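Local atomic coordinates of C-glycoside 3-oxidase (Microbacterium trichothecenolyticum, PDB entry 7DVE), a protein that oxidises the C3 hydroxyl of the sugar in C-glycosides such as isoorientin and mangiferin, using FAD and molecular oxygen and releasing hydrogen peroxide. Residues Ala265-Val270 / Ala505-Ala510; Ala25-Glu30 / Leu496-Ala501; Arg239-Asp244 / Gly249-Asp254. All blocks are in the same frame, centred on the assembly; numbering follows the deposited sequence.

Interaction 1. Residues Ala265-Val270 / Ala505-Ala510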
ATOM      1  N   ALA A 265      11.551 -18.533  16.324  1.00 82.04           N
ATOM      2  CA  ALA A 265      10.638 -17.476  16.737  1.00 80.61           C
ATOM      3  C   ALA A 265       9.301 -18.083  17.142  1.00 81.51           C
ATOM      4  O   ALA A 265       8.779 -18.960  16.444  1.00 80.99           O
ATOM      5  CB  ALA A 265      10.432 -16.454  15.608  1.00 78.13           C
ATOM      6  N   ARG A 266       8.745 -17.600  18.264  1.00 80.98           N
ATOM      7  CA  ARG A 266       7.395 -17.986  18.668  1.00 79.81           C
ATOM      8  C   ARG A 266       6.319 -17.262  17.865  1.00 79.16           C
ATOM      9  O   ARG A 266       5.168 -17.715  17.840  1.00 79.76           O
ATOM     10  CB  ARG A 266       7.185 -17.728  20.164  1.00 79.44           C
ATOM     11  N   PHE A 267       6.662 -16.161  17.205  1.00 77.86           N
ATOM     12  CA  PHE A 267       5.728 -15.414  16.376  1.00 75.33           C
ATOM     13  C   PHE A 267       6.392 -15.098  15.045  1.00 72.52           C
ATOM     14  O   PHE A 267       7.563 -14.708  15.000  1.00 73.61           O
ATOM     15  CB  PHE A 267       5.273 -14.121  17.064  1.00 75.29           C
ATOM     16  CG  PHE A 267       4.559 -14.351  18.361  1.00 74.68           C
ATOM     17  CD1 PHE A 267       5.259 -14.429  19.548  1.00 75.14           C
ATOM     18  CD2 PHE A 267       3.184 -14.508  18.386  1.00 75.34           C
ATOM     19  CE1 PHE A 267       4.601 -14.658  20.744  1.00 78.72           C
ATOM     20  CE2 PHE A 267       2.518 -14.740  19.578  1.00 75.71           C
ATOM     21  CZ  PHE A 267       3.228 -14.809  20.757  1.00 80.17           C
ATOM     22  N   VAL A 268       5.649 -15.300  13.961  1.00 70.55           N
ATOM     23  CA  VAL A 268       6.107 -14.951  12.620  1.00 69.12           C
ATOM     24  C   VAL A 268       5.030 -14.104  11.967  1.00 65.93           C
ATOM     25  O   VAL A 268       3.872 -14.523  11.882  1.00 67.14           O
ATOM     26  CB  VAL A 268       6.422 -16.190  11.765  1.00 69.54           C
ATOM     27  CG1 VAL A 268       6.834 -15.763  10.341  1.00 66.95           C
ATOM     28  CG2 VAL A 268       7.524 -16.989  12.417  1.00 70.52           C
ATOM     29  N   VAL A 269       5.394 -12.902  11.549  1.00 63.83           N
ATOM     30  CA  VAL A 269       4.485 -11.997  10.866  1.00 62.19           C
ATOM     31  C   VAL A 269       5.014 -11.859   9.454  1.00 60.80           C
ATOM     32  O   VAL A 269       6.182 -11.496   9.260  1.00 62.68           O
ATOM     33  CB  VAL A 269       4.392 -10.634  11.579  1.00 65.34           C
ATOM     34  CG1 VAL A 269       3.326  -9.730  10.928  1.00 61.79           C
ATOM     35  CG2 VAL A 269       4.113 -10.821  13.073  1.00 61.85           C
ATOM     36  N   VAL A 270       4.195 -12.222   8.474  1.00 62.22           N
ATOM     37  CA  VAL A 270       4.566 -12.089   7.071  1.00 60.61           C
ATOM     38  C   VAL A 270       3.806 -10.893   6.519  1.00 58.08           C
ATOM     39  O   VAL A 270       2.576 -10.911   6.424  1.00 56.17           O
ATOM     40  CB  VAL A 270       4.292 -13.364   6.255  1.00 58.71           C
ATOM     41  CG1 VAL A 270       4.753 -13.164   4.832  1.00 56.32           C
ATOM     42  CG2 VAL A 270       5.012 -14.565   6.858  1.00 60.26           C
ATOM     43  N   ALA A 505       1.207  -8.709  21.412  1.00 83.15           N
ATOM     44  CA  ALA A 505       1.632  -8.142  22.697  1.00 85.21           C
ATOM     45  C   ALA A 505       0.859  -8.750  23.863  1.00 90.36           C
ATOM     46  O   ALA A 505       1.445  -9.056  24.909  1.00 96.25           O
ATOM     47  CB  ALA A 505       1.467  -6.622  22.694  1.00 74.68           C
ATOM     48  N   ASP A 506      -0.464  -8.884  23.721  1.00 85.85           N
ATOM     49  CA  ASP A 506      -1.262  -9.584  24.728  1.00 88.58           C
ATOM     50  C   ASP A 506      -0.673 -10.959  25.010  1.00 95.40           C
ATOM     51  O   ASP A 506      -0.477 -11.346  26.166  1.00102.82           O
ATOM     52  CB  ASP A 506      -2.710  -9.731  24.252  1.00 83.95           C
ATOM     53  CG  ASP A 506      -3.470  -8.425  24.276  1.00 81.63           C
ATOM     54  OD1 ASP A 506      -3.546  -7.825  25.347  1.00 82.83           O
ATOM     55  OD2 ASP A 506      -3.990  -7.988  23.227  1.00 84.18           O
ATOM     56  N   GLU A 507      -0.367 -11.702  23.945  1.00 92.55           N
ATOM     57  CA  GLU A 507       0.158 -13.056  24.097  1.00 93.03           C
ATOM     58  C   GLU A 507       1.512 -13.045  24.800  1.00 99.33           C
ATOM     59  O   GLU A 507       1.784 -13.894  25.653  1.00105.13           O
ATOM     60  CB  GLU A 507       0.267 -13.724  22.721  1.00 90.01           C
ATOM     61  CG  GLU A 507      -1.028 -14.283  22.102  1.00 85.10           C
ATOM     62  CD  GLU A 507      -1.857 -15.181  23.030  1.00 95.18           C
ATOM     63  OE1 GLU A 507      -1.414 -15.497  24.163  1.00 98.83           O
ATOM     64  OE2 GLU A 507      -2.958 -15.605  22.612  1.00 94.28           O
ATOM     65  N   ILE A 508       2.372 -12.082  24.469  1.00101.30           N
ATOM     66  CA  ILE A 508       3.707 -12.046  25.062  1.00105.29           C
ATOM     67  C   ILE A 508       3.620 -11.714  26.542  1.00114.23           C
ATOM     68  O   ILE A 508       4.216 -12.397  27.382  1.00119.19           O
ATOM     69  CB  ILE A 508       4.614 -11.045  24.333  1.00 99.80           C
ATOM     70  CG1 ILE A 508       4.916 -11.512  22.907  1.00 92.56           C
ATOM     71  CG2 ILE A 508       5.900 -10.858  25.135  1.00 97.89           C
ATOM     72  CD1 ILE A 508       5.956 -10.677  22.205  1.00 85.65           C
ATOM     73  N   THR A 509       2.895 -10.644  26.883  1.00126.28           N
ATOM     74  CA  THR A 509       2.744 -10.282  28.287  1.00129.75           C
ATOM     75  C   THR A 509       2.087 -11.408  29.075  1.00132.13           C
ATOM     76  O   THR A 509       2.441 -11.648  30.236  1.00135.64           O
ATOM     77  CB  THR A 509       1.942  -8.990  28.424  1.00129.32           C
ATOM     78  OG1 THR A 509       0.581  -9.225  28.040  1.00127.87           O
ATOM     79  CG2 THR A 509       2.546  -7.884  27.559  1.00126.79           C
ATOM     80  N   ALA A 510       1.144 -12.129  28.457  1.00121.22           N
ATOM     81  CA  ALA A 510       0.558 -13.288  29.119  1.00122.46           C
ATOM     82  C   ALA A 510       1.546 -14.437  29.254  1.00125.25           C
ATOM     83  O   ALA A 510       1.388 -15.264  30.158  1.00128.07           O
ATOM     84  CB  ALA A 510      -0.687 -13.760  28.366  1.00117.13           C
TER
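The extended backbone of strand 267-270, hydrogen-bonded between strands 12-15 and 473-475 of the parallel sheet, places Phe267 opposite Glu507 and Ile508 in the last turns of helix 490-510. This is a strand-to-helix contact of the Rossmann-type FAD-binding fold of GMC oxidoreductases, made without any hydrogen bond between the two segments. The helix packs on the side of the sheet to which Phe267 and Val269 point. CG of Phe267, anti to the carbonyl carbon (chi1 -61°), carries the ring toward the helix, where CE1, CE2 and CZ make the contacts. CZ comes 3.7 Å from CB of Glu507, and CE2 lies 4.0 Å from that same Glu507 CB. On the other side of CZ, CE1 of Phe267 meets CG1 of Ile508 at 3.8 Å. Both aliphatic groups approach the ring obliquely. Glu507 gives only the root of its side chain to the contact, because a bend at chi2 (-50°) leads the carboxylate away from the strand. Ile508 also touches Val12, and Phe267 rests on Val12 and Phe474, which ties the helix end to neighbouring strands. The contact is small and lies near the surface. One turn of the helix here carries an extra bond, Thr509 OG1 to Asp506 O at 3.0 Å, the donor standing above the carbonyl plane on the same face as Ala510 N.

Interaction 2. Residues Ala25-Glu30 / Leu496-Ala501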
ATOM      1  N   ALA A  25       6.241  -3.823  14.155  1.00 64.17           N
ATOM      2  CA  ALA A  25       7.437  -3.437  14.908  1.00 64.01           C
ATOM      3  C   ALA A  25       7.141  -2.301  15.880  1.00 65.73           C
ATOM      4  O   ALA A  25       7.522  -2.358  17.057  1.00 69.75           O
ATOM      5  CB  ALA A  25       8.567  -3.037  13.958  1.00 64.69           C
ATOM      6  N   ARG A  26       6.442  -1.265  15.417  1.00 64.82           N
ATOM      7  CA  ARG A  26       6.215  -0.114  16.286  1.00 65.00           C
ATOM      8  C   ARG A  26       5.254  -0.446  17.423  1.00 67.78           C
ATOM      9  O   ARG A  26       5.471  -0.023  18.572  1.00 69.23           O
ATOM     10  CB  ARG A  26       5.699   1.078  15.491  1.00 62.47           C
ATOM     11  CG  ARG A  26       5.990   2.413  16.218  1.00 67.82           C
ATOM     12  CD  ARG A  26       4.706   3.079  16.643  1.00 66.45           C
ATOM     13  NE  ARG A  26       4.862   4.429  17.165  1.00 63.37           N
ATOM     14  CZ  ARG A  26       4.985   5.511  16.410  1.00 62.42           C
ATOM     15  NH1 ARG A  26       5.208   5.426  15.112  1.00 62.21           N
ATOM     16  NH2 ARG A  26       4.897   6.708  16.976  1.00 67.41           N
ATOM     17  N   ILE A  27       4.187  -1.200  17.138  1.00 66.08           N
ATOM     18  CA  ILE A  27       3.242  -1.488  18.208  1.00 66.94           C
ATOM     19  C   ILE A  27       3.866  -2.402  19.236  1.00 68.62           C
ATOM     20  O   ILE A  27       3.567  -2.292  20.428  1.00 70.53           O
ATOM     21  CB  ILE A  27       1.926  -2.075  17.675  1.00 68.31           C
ATOM     22  CG1 ILE A  27       1.269  -1.091  16.717  1.00 66.11           C
ATOM     23  CG2 ILE A  27       0.982  -2.398  18.854  1.00 64.47           C
ATOM     24  CD1 ILE A  27       0.571   0.049  17.463  1.00 65.30           C
ATOM     25  N   LEU A  28       4.754  -3.304  18.821  1.00 69.19           N
ATOM     26  CA  LEU A  28       5.411  -4.120  19.832  1.00 69.20           C
ATOM     27  C   LEU A  28       6.504  -3.343  20.559  1.00 71.12           C
ATOM     28  O   LEU A  28       6.752  -3.609  21.740  1.00 73.36           O
ATOM     29  CB  LEU A  28       5.959  -5.415  19.210  1.00 72.44           C
ATOM     30  CG  LEU A  28       4.878  -6.366  18.661  1.00 68.83           C
ATOM     31  CD1 LEU A  28       5.429  -7.429  17.713  1.00 66.91           C
ATOM     32  CD2 LEU A  28       4.079  -7.007  19.806  1.00 67.57           C
ATOM     33  N   SER A  29       7.149  -2.366  19.910  1.00 69.67           N
ATOM     34  CA  SER A  29       8.080  -1.518  20.658  1.00 70.50           C
ATOM     35  C   SER A  29       7.349  -0.667  21.693  1.00 70.62           C
ATOM     36  O   SER A  29       7.930  -0.320  22.730  1.00 70.56           O
ATOM     37  CB  SER A  29       8.885  -0.627  19.713  1.00 69.22           C
ATOM     38  OG  SER A  29       9.594  -1.405  18.758  1.00 72.59           O
ATOM     39  N   GLU A  30       6.076  -0.350  21.445  1.00 70.07           N
ATOM     40  CA  GLU A  30       5.274   0.379  22.429  1.00 69.09           C
ATOM     41  C   GLU A  30       4.748  -0.550  23.530  1.00 72.42           C
ATOM     42  O   GLU A  30       5.088  -0.387  24.705  1.00 76.67           O
ATOM     43  CB  GLU A  30       4.117   1.118  21.733  1.00 69.68           C
ATOM     44  CG  GLU A  30       4.502   2.431  20.994  1.00 65.37           C
ATOM     45  CD  GLU A  30       3.385   2.954  20.071  1.00 67.61           C
ATOM     46  OE1 GLU A  30       2.367   2.250  19.893  1.00 66.61           O
ATOM     47  OE2 GLU A  30       3.523   4.066  19.509  1.00 68.86           O
ATOM     48  N   LEU A 496      -5.479  -2.975  10.495  1.00 57.68           N
ATOM     49  CA  LEU A 496      -5.586  -4.395  10.830  1.00 54.35           C
ATOM     50  C   LEU A 496      -4.281  -4.899  11.435  1.00 56.51           C
ATOM     51  O   LEU A 496      -4.296  -5.686  12.396  1.00 58.54           O
ATOM     52  CB  LEU A 496      -5.988  -5.211   9.607  1.00 57.91           C
ATOM     53  CG  LEU A 496      -7.208  -4.659   8.867  1.00 58.08           C
ATOM     54  CD1 LEU A 496      -7.426  -5.402   7.563  1.00 58.90           C
ATOM     55  CD2 LEU A 496      -8.431  -4.767   9.759  1.00 60.52           C
ATOM     56  N   ALA A 497      -3.143  -4.383  10.948  1.00 54.55           N
ATOM     57  CA  ALA A 497      -1.857  -4.706  11.566  1.00 55.83           C
ATOM     58  C   ALA A 497      -1.817  -4.262  13.027  1.00 61.30           C
ATOM     59  O   ALA A 497      -1.222  -4.943  13.874  1.00 62.79           O
ATOM     60  CB  ALA A 497      -0.717  -4.060  10.774  1.00 54.90           C
ATOM     61  N   VAL A 498      -2.436  -3.116  13.335  1.00 58.08           N
ATOM     62  CA  VAL A 498      -2.494  -2.632  14.712  1.00 61.49           C
ATOM     63  C   VAL A 498      -3.191  -3.652  15.600  1.00 64.06           C
ATOM     64  O   VAL A 498      -2.716  -3.985  16.700  1.00 64.71           O
ATOM     65  CB  VAL A 498      -3.212  -1.273  14.783  1.00 59.71           C
ATOM     66  CG1 VAL A 498      -3.400  -0.880  16.216  1.00 60.29           C
ATOM     67  CG2 VAL A 498      -2.458  -0.199  13.978  1.00 57.88           C
ATOM     68  N   ARG A 499      -4.346  -4.147  15.146  1.00 65.11           N
ATOM     69  CA  ARG A 499      -5.026  -5.176  15.944  1.00 64.45           C
ATOM     70  C   ARG A 499      -4.149  -6.420  16.102  1.00 64.49           C
ATOM     71  O   ARG A 499      -4.018  -6.973  17.201  1.00 67.76           O
ATOM     72  CB  ARG A 499      -6.378  -5.560  15.344  1.00 63.30           C
ATOM     73  CG  ARG A 499      -7.185  -6.378  16.348  1.00 66.85           C
ATOM     74  CD  ARG A 499      -8.479  -6.940  15.823  1.00 67.73           C
ATOM     75  NE  ARG A 499      -8.774  -8.157  16.561  1.00 66.01           N
ATOM     76  CZ  ARG A 499      -9.992  -8.617  16.809  1.00 67.94           C
ATOM     77  NH1 ARG A 499     -11.070  -7.994  16.366  1.00 69.51           N
ATOM     78  NH2 ARG A 499     -10.129  -9.727  17.526  1.00 66.08           N
ATOM     79  N   GLY A 500      -3.520  -6.862  15.017  1.00 65.35           N
ATOM     80  CA  GLY A 500      -2.700  -8.068  15.104  1.00 65.91           C
ATOM     81  C   GLY A 500      -1.530  -7.925  16.065  1.00 64.82           C
ATOM     82  O   GLY A 500      -1.257  -8.819  16.872  1.00 67.07           O
ATOM     83  N   ALA A 501      -0.812  -6.801  15.981  1.00 65.32           N
ATOM     84  CA  ALA A 501       0.333  -6.570  16.856  1.00 67.07           C
ATOM     85  C   ALA A 501      -0.091  -6.393  18.308  1.00 66.22           C
ATOM     86  O   ALA A 501       0.624  -6.837  19.217  1.00 69.19           O
ATOM     87  CB  ALA A 501       1.124  -5.352  16.375  1.00 65.00           C
TER
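Ile27 of helix 19-31 and Ala501 of helix 490-510 meet where two helices of the Rossmann-type FAD-binding domain pack against each other. The axes of the two segments come within 9.1 Å and cross at -39°, running in broadly the same direction. Ile27 and Ala501 carry the larger part of the contact. CB of Ile27 sits 3.6 Å from CB of Ala501, the root of the isoleucine resting on the single methyl of the alanine. CG2 of Ile27, anti to the backbone N, bears on Ala501 as well, lying 3.9 Å from its CB. The other branch leaves CB through CG1, beside the backbone N (chi1 -60°), and ends in CD1 of Ile27, which reaches CG1 of Val498 at a looser 4.3 Å. Ile27 thus spans one turn of the partner helix, from Ala501 back to Val498. With only a methyl at Ala501, itself resting on Tyr24, the CA atoms of Ile27 and Ala501 lie 6.0 Å apart, the closest CA pair between the two segments. The interface is buried and apolar, while polar groups of helix 19-31 find partners on other sides: Glu30 forms salt bridges with Arg26 and with Arg159, and Ser29 bonds to Asn226. The side chain of Val498 remains about 12 Å from the FAD at nearest atoms, but its helix begins at the FAD-binding Thr490. Beside Ile27, Leu28 adds a second touch by its tip, CD2 resting 3.5 Å from the carbonyl O of Ala501.

Interaction 3. Residues Arg239-Asp244 / Gly249-Asp254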
ATOM      1  N   ARG A 239      11.343 -19.518   3.760  1.00 78.12           N
ATOM      2  CA  ARG A 239      10.463 -20.492   4.387  1.00 76.85           C
ATOM      3  C   ARG A 239      10.048 -20.012   5.773  1.00 75.67           C
ATOM      4  O   ARG A 239      10.862 -19.463   6.520  1.00 75.48           O
ATOM      5  CB  ARG A 239      11.158 -21.852   4.492  1.00 77.10           C
ATOM      6  CG  ARG A 239      10.222 -23.032   4.491  1.00 82.36           C
ATOM      7  CD  ARG A 239      10.973 -24.360   4.728  1.00 89.46           C
ATOM      8  NE  ARG A 239      12.313 -24.353   4.149  1.00 95.11           N
ATOM      9  CZ  ARG A 239      13.333 -25.078   4.593  1.00 98.76           C
ATOM     10  NH1 ARG A 239      13.205 -25.892   5.631  1.00 97.79           N
ATOM     11  NH2 ARG A 239      14.509 -24.997   3.969  1.00100.14           N
ATOM     12  N   VAL A 240       8.782 -20.235   6.107  1.00 76.46           N
ATOM     13  CA  VAL A 240       8.317 -20.169   7.486  1.00 77.16           C
ATOM     14  C   VAL A 240       8.491 -21.551   8.104  1.00 81.02           C
ATOM     15  O   VAL A 240       7.875 -22.524   7.654  1.00 79.99           O
ATOM     16  CB  VAL A 240       6.853 -19.718   7.567  1.00 76.87           C
ATOM     17  CG1 VAL A 240       6.376 -19.748   9.026  1.00 75.10           C
ATOM     18  CG2 VAL A 240       6.682 -18.323   6.951  1.00 72.92           C
ATOM     19  N   LEU A 241       9.345 -21.640   9.124  1.00 80.73           N
ATOM     20  CA  LEU A 241       9.546 -22.897   9.831  1.00 81.51           C
ATOM     21  C   LEU A 241       8.343 -23.172  10.717  1.00 83.90           C
ATOM     22  O   LEU A 241       8.031 -22.381  11.617  1.00 83.33           O
ATOM     23  CB  LEU A 241      10.821 -22.844  10.670  1.00 81.46           C
ATOM     24  CG  LEU A 241      12.146 -22.790   9.908  1.00 83.14           C
ATOM     25  CD1 LEU A 241      13.294 -22.431  10.841  1.00 83.02           C
ATOM     26  CD2 LEU A 241      12.407 -24.119   9.213  1.00 80.42           C
ATOM     27  N   VAL A 242       7.670 -24.287  10.454  1.00 84.98           N
ATOM     28  CA  VAL A 242       6.561 -24.769  11.266  1.00 89.29           C
ATOM     29  C   VAL A 242       7.018 -26.014  12.020  1.00 93.69           C
ATOM     30  O   VAL A 242       7.742 -26.854  11.473  1.00 93.22           O
ATOM     31  CB  VAL A 242       5.324 -25.049  10.389  1.00 91.28           C
ATOM     32  CG1 VAL A 242       5.737 -25.804   9.137  1.00 91.28           C
ATOM     33  CG2 VAL A 242       4.274 -25.850  11.168  1.00 92.71           C
ATOM     34  N   GLU A 243       6.610 -26.120  13.284  1.00 95.98           N
ATOM     35  CA  GLU A 243       7.041 -27.208  14.152  1.00101.71           C
ATOM     36  C   GLU A 243       5.995 -27.442  15.232  1.00104.52           C
ATOM     37  O   GLU A 243       5.515 -26.489  15.849  1.00102.96           O
ATOM     38  CB  GLU A 243       8.414 -26.889  14.760  1.00103.37           C
ATOM     39  CG  GLU A 243       8.634 -27.392  16.181  1.00108.64           C
ATOM     40  CD  GLU A 243       9.727 -26.602  16.899  1.00112.93           C
ATOM     41  OE1 GLU A 243      10.921 -26.842  16.606  1.00114.45           O
ATOM     42  OE2 GLU A 243       9.387 -25.712  17.723  1.00109.87           O
ATOM     43  N   ASP A 244       5.632 -28.707  15.443  1.00111.92           N
ATOM     44  CA  ASP A 244       4.624 -29.093  16.437  1.00115.48           C
ATOM     45  C   ASP A 244       3.359 -28.242  16.310  1.00112.21           C
ATOM     46  O   ASP A 244       2.818 -27.734  17.296  1.00112.26           O
ATOM     47  CB  ASP A 244       5.193 -29.027  17.860  1.00116.86           C
ATOM     48  CG  ASP A 244       6.261 -30.086  18.120  1.00118.04           C
ATOM     49  OD1 ASP A 244       5.995 -31.286  17.879  1.00118.46           O
ATOM     50  OD2 ASP A 244       7.365 -29.719  18.577  1.00120.00           O
ATOM     51  N   GLY A 249       9.674 -20.398  13.119  1.00 81.40           N
ATOM     52  CA  GLY A 249      10.763 -19.497  12.797  1.00 79.22           C
ATOM     53  C   GLY A 249      10.726 -19.146  11.328  1.00 77.95           C
ATOM     54  O   GLY A 249       9.695 -19.288  10.674  1.00 77.99           O
ATOM     55  N   VAL A 250      11.875 -18.716  10.818  1.00 77.01           N
ATOM     56  CA  VAL A 250      12.030 -18.397   9.404  1.00 76.44           C
ATOM     57  C   VAL A 250      13.399 -18.873   8.949  1.00 79.60           C
ATOM     58  O   VAL A 250      14.328 -19.010   9.748  1.00 82.38           O
ATOM     59  CB  VAL A 250      11.853 -16.889   9.114  1.00 76.09           C
ATOM     60  CG1 VAL A 250      10.397 -16.496   9.249  1.00 74.05           C
ATOM     61  CG2 VAL A 250      12.744 -16.038  10.031  1.00 75.29           C
ATOM     62  N   VAL A 251      13.500 -19.186   7.661  1.00 79.15           N
ATOM     63  CA  VAL A 251      14.772 -19.451   6.994  1.00 81.16           C
ATOM     64  C   VAL A 251      15.173 -18.199   6.227  1.00 79.04           C
ATOM     65  O   VAL A 251      14.418 -17.709   5.379  1.00 75.09           O
ATOM     66  CB  VAL A 251      14.684 -20.672   6.064  1.00 82.51           C
ATOM     67  CG1 VAL A 251      16.073 -21.170   5.710  1.00 84.73           C
ATOM     68  CG2 VAL A 251      13.920 -21.779   6.757  1.00 84.60           C
ATOM     69  N   VAL A 252      16.364 -17.685   6.524  1.00 81.53           N
ATOM     70  CA  VAL A 252      16.831 -16.407   6.004  1.00 81.00           C
ATOM     71  C   VAL A 252      18.092 -16.651   5.195  1.00 82.61           C
ATOM     72  O   VAL A 252      19.048 -17.256   5.687  1.00 84.84           O
ATOM     73  CB  VAL A 252      17.105 -15.397   7.131  1.00 77.28           C
ATOM     74  CG1 VAL A 252      17.664 -14.116   6.543  1.00 79.24           C
ATOM     75  CG2 VAL A 252      15.841 -15.118   7.904  1.00 74.84           C
ATOM     76  N   THR A 253      18.097 -16.162   3.969  1.00 82.12           N
ATOM     77  CA  THR A 253      19.288 -16.150   3.143  1.00 86.50           C
ATOM     78  C   THR A 253      19.847 -14.737   3.101  1.00 86.98           C
ATOM     79  O   THR A 253      19.109 -13.774   2.851  1.00 81.59           O
ATOM     80  CB  THR A 253      18.968 -16.644   1.736  1.00 86.45           C
ATOM     81  OG1 THR A 253      17.986 -17.687   1.821  1.00 86.99           O
ATOM     82  CG2 THR A 253      20.217 -17.174   1.074  1.00 93.64           C
ATOM     83  N   ASP A 254      21.142 -14.612   3.372  1.00 91.06           N
ATOM     84  CA  ASP A 254      21.813 -13.334   3.198  1.00 92.25           C
ATOM     85  C   ASP A 254      22.076 -13.154   1.711  1.00 94.71           C
ATOM     86  O   ASP A 254      22.859 -13.905   1.119  1.00 96.24           O
ATOM     87  CB  ASP A 254      23.098 -13.266   4.015  1.00 95.44           C
ATOM     88  CG  ASP A 254      23.747 -11.898   3.944  1.00 99.48           C
ATOM     89  OD1 ASP A 254      23.118 -10.912   4.383  1.00100.51           O
ATOM     90  OD2 ASP A 254      24.879 -11.796   3.442  1.00101.10           O
TER
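The guanidinium of Arg239 is covered on one face by the CG2 methyl of Val251, which is centred over the group at a height of 3.9 Å. The two residues belong to adjacent strands of a beta hairpin, 235-243 and 246-254, within a three-stranded antiparallel sheet. Their side chains run alongside each other in the same sense, and the bend of the arginine at chi3 (-33°) folds the head over the valine. CB of Arg239 also rests on Val251 CG2, at 3.6 Å. NH2 of Arg239 and NH2 of Arg260, on the third strand, are like-charged groups lying close together. On the same side of the sheet, Leu241 lies roughly perpendicular to Val251, with Leu241 CD2 3.7 Å from Val251 CG2, so that one methyl serves both partners. Between the backbones, Val251 N gives Arg239 O a fairly straight bond of 2.9 Å (165° at the hydrogen). Leu241 and Gly249 exchange two bonds as a hydrogen-bonded pair, both more bent, the shorter being Leu241 N to Gly249 O at 2.8 Å. The opposite side bears Val240 and Val250, a non-hydrogen-bonded pair; Val250 lies near the FAD-binding Val237 and about 9 Å from the cofactor at nearest atoms. Gly249 adopts backbone angles at which a CB would be forced against the carbonyl O of Ala248, and would also press on Leu241 CD1. Leu241 instead lies over the bare glycine backbone, its CB 3.6 Å from Gly249 N.

Overall arrangement
All three contacts build the FAD-binding part of the enzyme. Interactions 1 and 2 share helix 490-510, their centres 10 Å apart, and join where Leu28 CD2 touches Ala505 N (3.7 Å). Interaction 3 packs on the other side of the parallel sheet: its hairpin meets strand 267-270 through Val268 CG2 and Gly249 O (3.6 Å), with the centres of interactions 1 and 3 16 Å apart. Interactions 2 and 3 do not touch. Along the chain come helix 19-31, the hairpin, strand 267-270 and finally the C-terminal helix, so segments from both ends of the sequence close around this sheet. The parallel sheet is thus layered between helices 19-31 and 490-510 on one side and the three-stranded antiparallel sheet on the other.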